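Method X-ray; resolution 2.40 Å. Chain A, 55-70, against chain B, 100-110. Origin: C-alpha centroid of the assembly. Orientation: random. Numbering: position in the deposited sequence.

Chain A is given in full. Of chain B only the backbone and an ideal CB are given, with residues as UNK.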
# COMPACT_ATOMS: atom_id res chain seq x y z
N SER A 55 -13.00 -48.38 -7.74
CA SER A 55 -12.93 -47.14 -8.48
C SER A 55 -13.75 -47.24 -9.77
O SER A 55 -14.47 -46.31 -10.13
CB SER A 55 -11.47 -46.81 -8.80
OG SER A 55 -11.40 -45.74 -9.71
N TYR A 56 -13.65 -48.38 -10.45
CA TYR A 56 -14.30 -48.58 -11.74
C TYR A 56 -15.82 -48.65 -11.54
O TYR A 56 -16.61 -48.07 -12.30
CB TYR A 56 -13.78 -49.87 -12.36
CG TYR A 56 -13.82 -49.98 -13.88
CD1 TYR A 56 -13.32 -48.98 -14.70
CD2 TYR A 56 -14.30 -51.14 -14.49
CE1 TYR A 56 -13.32 -49.12 -16.09
CE2 TYR A 56 -14.32 -51.29 -15.87
CZ TYR A 56 -13.83 -50.28 -16.67
OH TYR A 56 -13.85 -50.44 -18.04
N VAL A 57 -16.23 -49.37 -10.50
CA VAL A 57 -17.63 -49.47 -10.14
C VAL A 57 -18.19 -48.09 -9.84
O VAL A 57 -19.27 -47.74 -10.30
CB VAL A 57 -17.82 -50.34 -8.91
CG1 VAL A 57 -19.27 -50.28 -8.46
CG2 VAL A 57 -17.38 -51.76 -9.20
N TYR A 58 -17.44 -47.32 -9.05
CA TYR A 58 -17.89 -45.97 -8.73
C TYR A 58 -18.03 -45.11 -9.98
O TYR A 58 -18.94 -44.27 -10.06
CB TYR A 58 -16.98 -45.30 -7.70
CG TYR A 58 -17.30 -45.76 -6.30
CD1 TYR A 58 -18.56 -46.26 -5.99
CD2 TYR A 58 -16.35 -45.71 -5.28
CE1 TYR A 58 -18.87 -46.69 -4.72
CE2 TYR A 58 -16.65 -46.14 -3.99
CZ TYR A 58 -17.93 -46.63 -3.71
OH TYR A 58 -18.27 -47.08 -2.44
N HIS A 59 -17.15 -45.34 -10.95
CA HIS A 59 -17.22 -44.60 -12.19
C HIS A 59 -18.50 -44.98 -12.95
O HIS A 59 -19.14 -44.12 -13.58
CB HIS A 59 -15.99 -44.84 -13.05
CG HIS A 59 -15.65 -43.69 -13.94
ND1 HIS A 59 -14.48 -43.63 -14.67
CD2 HIS A 59 -16.32 -42.54 -14.21
CE1 HIS A 59 -14.45 -42.49 -15.36
NE2 HIS A 59 -15.56 -41.82 -15.10
N ALA A 60 -18.89 -46.25 -12.87
CA ALA A 60 -20.14 -46.68 -13.51
C ALA A 60 -21.35 -46.00 -12.85
O ALA A 60 -22.29 -45.54 -13.53
CB ALA A 60 -20.26 -48.20 -13.49
N LEU A 61 -21.32 -45.90 -11.52
CA LEU A 61 -22.39 -45.25 -10.78
C LEU A 61 -22.52 -43.81 -11.23
O LEU A 61 -23.63 -43.28 -11.40
CB LEU A 61 -22.12 -45.32 -9.29
CG LEU A 61 -22.54 -46.67 -8.71
CD1 LEU A 61 -21.91 -46.92 -7.33
CD2 LEU A 61 -24.06 -46.74 -8.65
N HIS A 62 -21.38 -43.19 -11.44
CA HIS A 62 -21.36 -41.82 -11.91
C HIS A 62 -22.13 -41.68 -13.23
O HIS A 62 -22.97 -40.78 -13.40
CB HIS A 62 -19.93 -41.32 -12.09
CG HIS A 62 -19.83 -40.16 -13.01
ND1 HIS A 62 -20.15 -38.87 -12.63
CD2 HIS A 62 -19.46 -40.08 -14.31
CE1 HIS A 62 -19.98 -38.05 -13.65
NE2 HIS A 62 -19.56 -38.76 -14.68
N SER A 63 -21.82 -42.57 -14.17
CA SER A 63 -22.46 -42.48 -15.48
C SER A 63 -23.95 -42.71 -15.38
O SER A 63 -24.74 -42.15 -16.14
CB SER A 63 -21.83 -43.45 -16.48
OG SER A 63 -20.62 -42.91 -16.98
N TYR A 64 -24.35 -43.53 -14.42
CA TYR A 64 -25.77 -43.77 -14.23
C TYR A 64 -26.49 -42.46 -13.83
O TYR A 64 -27.47 -42.06 -14.46
CB TYR A 64 -26.05 -44.92 -13.25
CG TYR A 64 -27.52 -45.10 -13.00
CD1 TYR A 64 -28.32 -45.83 -13.89
CD2 TYR A 64 -28.15 -44.48 -11.91
CE1 TYR A 64 -29.68 -45.97 -13.69
CE2 TYR A 64 -29.52 -44.62 -11.70
CZ TYR A 64 -30.28 -45.36 -12.59
OH TYR A 64 -31.63 -45.49 -12.39
N PHE A 65 -25.97 -41.77 -12.81
CA PHE A 65 -26.60 -40.54 -12.34
C PHE A 65 -26.43 -39.36 -13.29
O PHE A 65 -27.20 -38.39 -13.25
CB PHE A 65 -26.15 -40.21 -10.92
CG PHE A 65 -26.63 -41.20 -9.91
CD1 PHE A 65 -27.93 -41.14 -9.42
CD2 PHE A 65 -25.80 -42.23 -9.48
CE1 PHE A 65 -28.40 -42.08 -8.50
CE2 PHE A 65 -26.25 -43.16 -8.57
CZ PHE A 65 -27.56 -43.09 -8.07
N ALA A 66 -25.44 -39.45 -14.18
CA ALA A 66 -25.28 -38.47 -15.26
C ALA A 66 -26.37 -38.56 -16.34
O ALA A 66 -26.55 -37.61 -17.10
CB ALA A 66 -23.90 -38.60 -15.90
N ARG A 67 -27.08 -39.68 -16.43
CA ARG A 67 -28.10 -39.81 -17.48
C ARG A 67 -29.18 -38.75 -17.36
O ARG A 67 -29.75 -38.55 -16.30
CB ARG A 67 -28.75 -41.18 -17.47
CG ARG A 67 -27.78 -42.31 -17.58
CD ARG A 67 -28.51 -43.60 -17.44
NE ARG A 67 -27.65 -44.74 -17.71
CZ ARG A 67 -28.06 -46.00 -17.68
NH1 ARG A 67 -29.33 -46.28 -17.40
NH2 ARG A 67 -27.21 -46.97 -17.94
N ASP A 68 -29.48 -38.09 -18.47
CA ASP A 68 -30.41 -36.97 -18.46
C ASP A 68 -31.74 -37.28 -17.77
O ASP A 68 -32.35 -36.40 -17.16
CB ASP A 68 -30.66 -36.47 -19.89
CG ASP A 68 -31.40 -37.48 -20.74
OD1 ASP A 68 -32.66 -37.44 -20.76
OD2 ASP A 68 -30.74 -38.30 -21.40
N ASN A 69 -32.21 -38.52 -17.86
CA ASN A 69 -33.52 -38.85 -17.30
C ASN A 69 -33.44 -39.22 -15.82
O ASN A 69 -34.47 -39.27 -15.12
CB ASN A 69 -34.18 -39.97 -18.09
CG ASN A 69 -33.26 -41.15 -18.27
OD1 ASN A 69 -32.18 -41.02 -18.85
ND2 ASN A 69 -33.65 -42.29 -17.74
N VAL A 70 -32.22 -39.48 -15.35
CA VAL A 70 -31.97 -39.66 -13.93
C VAL A 70 -31.83 -38.29 -13.24
O VAL A 70 -32.40 -38.07 -12.16
CB VAL A 70 -30.74 -40.57 -13.69
CG1 VAL A 70 -30.46 -40.73 -12.20
CG2 VAL A 70 -30.97 -41.92 -14.35
N UNK B 100 -25.59 -37.05 -25.07
CA UNK B 100 -26.41 -37.26 -26.27
C UNK B 100 -27.58 -38.21 -26.05
O UNK B 100 -28.32 -38.50 -26.99
CB UNK B 100 -25.54 -37.80 -27.40
N UNK B 101 -27.74 -38.71 -24.83
CA UNK B 101 -28.81 -39.64 -24.51
C UNK B 101 -28.37 -41.09 -24.57
O UNK B 101 -29.12 -41.99 -24.21
CB UNK B 101 -29.99 -39.42 -25.46
N UNK B 102 -27.16 -41.34 -25.05
CA UNK B 102 -26.63 -42.69 -25.07
C UNK B 102 -26.33 -43.21 -23.67
O UNK B 102 -26.32 -42.44 -22.71
CB UNK B 102 -25.36 -42.74 -25.93
N UNK B 103 -26.09 -44.50 -23.54
CA UNK B 103 -25.73 -45.06 -22.23
C UNK B 103 -24.33 -45.66 -22.20
O UNK B 103 -23.93 -46.40 -23.10
CB UNK B 103 -26.75 -46.13 -21.83
N UNK B 104 -23.58 -45.31 -21.16
CA UNK B 104 -22.22 -45.80 -21.01
C UNK B 104 -22.21 -47.30 -20.67
O UNK B 104 -22.89 -47.74 -19.74
CB UNK B 104 -21.49 -45.00 -19.93
N UNK B 105 -21.45 -48.08 -21.42
CA UNK B 105 -21.17 -49.43 -21.00
C UNK B 105 -19.68 -49.58 -20.75
O UNK B 105 -18.87 -49.38 -21.65
CB UNK B 105 -21.66 -50.44 -22.04
N UNK B 106 -19.31 -49.94 -19.52
CA UNK B 106 -17.92 -50.13 -19.19
C UNK B 106 -17.58 -51.60 -19.34
O UNK B 106 -18.30 -52.48 -18.85
CB UNK B 106 -17.62 -49.63 -17.78
N UNK B 107 -16.47 -51.86 -20.01
CA UNK B 107 -16.09 -53.21 -20.37
C UNK B 107 -14.93 -53.72 -19.52
O UNK B 107 -14.37 -52.97 -18.72
CB UNK B 107 -15.72 -53.27 -21.85
N UNK B 108 -14.60 -55.01 -19.64
CA UNK B 108 -13.49 -55.53 -18.84
C UNK B 108 -12.15 -54.92 -19.24
O UNK B 108 -11.93 -54.53 -20.39
CB UNK B 108 -13.42 -57.05 -18.97
N UNK B 109 -11.24 -54.82 -18.28
CA UNK B 109 -9.88 -54.40 -18.57
C UNK B 109 -8.97 -55.59 -18.36
O UNK B 109 -8.93 -56.16 -17.26
CB UNK B 109 -9.46 -53.22 -17.70
N UNK B 110 -8.24 -55.97 -19.41
CA UNK B 110 -7.25 -57.03 -19.31
C UNK B 110 -6.04 -56.58 -18.48
O UNK B 110 -5.69 -55.39 -18.46
CB UNK B 110 -6.80 -57.47 -20.71

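Position 100 turns its CA-to-CB bond away from chain A, and nothing of the opposing stretch lies within 5.5 Å of the ideal CB, so this contact hardly limits the choice. The residue is B:Arg100.

Position 101 has phi/psi of 96/-7. An ideal CB there would be jammed against the carbonyl O of the residue before, which calls for glycine whatever chain A offers. B:Gly101 closes the preceding helix in a Schellman motif, and its CA lies 3.9 Å from A:Asp68 OD2. Position 102 points away; it is B:Gly102.

At 103 the ideal CB points sideways, 4.0 Å from A:Arg67 NH2. A second positive charge seems a poor guess here, and an acidic or neutral polar chain would look more natural. The deposited B:Arg103 nevertheless fits by laying its aliphatic part over one face of the A:Arg67 guanidinium, CD to CZ of A:Arg67 at 3.3 Å. The like charges remain close, with A:Arg67 NH1 3.8 Å from B:Arg103 NE. A water accepts from B:Arg103 NE (2.7 Å) and donates to A:Asn69 OD1 (2.7 Å), linking the side chains.

Position 104 faces the helix, its ideal CB only 3.7 Å from A:Ser63 OG. A compact side chain suits so short an approach: valine, alanine, threonine or serine. It is B:Val104, whose CG2 packs 3.5 Å from A:Ser63 OG. Two waters tie its backbone to chain A: one accepts from B:Val104 N and A:Arg67 NE (both 3.0 Å), the other accepts from A:Arg67 NH2 (2.8 Å) and donates to B:Val104 O (2.6 Å).

Position 105 points away, where a polar residue is at ease; it is B:Glu105.

Position 106 again points toward chain A, between the A:Tyr56 ring and A:Ala60 CB, an apolar setting for leucine, isoleucine or methionine. B:Leu106 sets CD1 over the ring face, 4.1 Å from the centroid of A:Tyr56 in a CH-pi contact, and the same CD1 reaches A:Ala60 CB at 4.1 Å.

Position 107 points away, so its backbone matters more than its side chain. A:Tyr56 OH donates to the carbonyl O of the residue, B:Lys107, at 2.7 Å, and a water bridges A:Tyr56 OH (2.8 Å) to B:Lys107 N (3.0 Å). Position 108 also points away, and its phi of -66° is compatible with proline: B:Pro108.

Position 109 turns back, its ideal CB 5.2 Å from A:Tyr56 OH, leaving room for a medium apolar chain. B:Leu109 brings CG to 4.1 Å from A:Tyr56 CZ. Position 110, out of reach, is B:Ala110.

Chain B, residues 100-110: RGGRVELKPLA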
# COMPACT_ATOMS: atom_id res chain seq x y z
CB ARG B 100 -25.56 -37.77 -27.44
CG ARG B 100 -24.66 -36.72 -28.11
CD ARG B 100 -25.45 -35.64 -28.86
NE ARG B 100 -26.33 -36.20 -29.90
CZ ARG B 100 -25.94 -36.53 -31.13
NH1 ARG B 100 -24.68 -36.37 -31.51
NH2 ARG B 100 -26.83 -37.03 -32.00
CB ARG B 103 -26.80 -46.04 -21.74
CG ARG B 103 -28.18 -45.43 -21.83
CD ARG B 103 -29.19 -45.97 -20.83
NE ARG B 103 -30.42 -45.18 -20.90
CZ ARG B 103 -31.65 -45.70 -20.97
NH1 ARG B 103 -31.82 -47.01 -20.95
NH2 ARG B 103 -32.72 -44.89 -21.04
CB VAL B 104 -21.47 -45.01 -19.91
CG1 VAL B 104 -20.20 -45.76 -19.44
CG2 VAL B 104 -21.16 -43.58 -20.39
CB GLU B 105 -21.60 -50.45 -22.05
CG GLU B 105 -21.27 -51.87 -21.61
CD GLU B 105 -21.45 -52.88 -22.71
OE1 GLU B 105 -21.79 -54.04 -22.38
OE2 GLU B 105 -21.24 -52.53 -23.89
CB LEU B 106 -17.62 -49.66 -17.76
CG LEU B 106 -17.45 -48.15 -17.57
CD1 LEU B 106 -17.11 -47.81 -16.13
CD2 LEU B 106 -16.39 -47.61 -18.53
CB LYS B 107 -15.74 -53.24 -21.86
CG LYS B 107 -16.90 -52.78 -22.74
CD LYS B 107 -16.50 -52.78 -24.21
CE LYS B 107 -17.72 -52.87 -25.12
NZ LYS B 107 -17.34 -52.74 -26.56
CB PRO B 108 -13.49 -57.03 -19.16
CG PRO B 108 -14.89 -57.32 -19.58
CD PRO B 108 -15.36 -56.08 -20.30
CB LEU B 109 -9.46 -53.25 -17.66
CG LEU B 109 -10.27 -51.95 -17.70
CD1 LEU B 109 -9.44 -50.83 -17.10
CD2 LEU B 109 -10.70 -51.60 -19.11
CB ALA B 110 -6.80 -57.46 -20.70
O HOH W 1 -14.42 -49.81 -20.74
O HOH W 2 -24.95 -43.97 -18.87
O HOH W 3 -24.47 -46.55 -18.11
O HOH W 4 -30.64 -42.57 -20.39
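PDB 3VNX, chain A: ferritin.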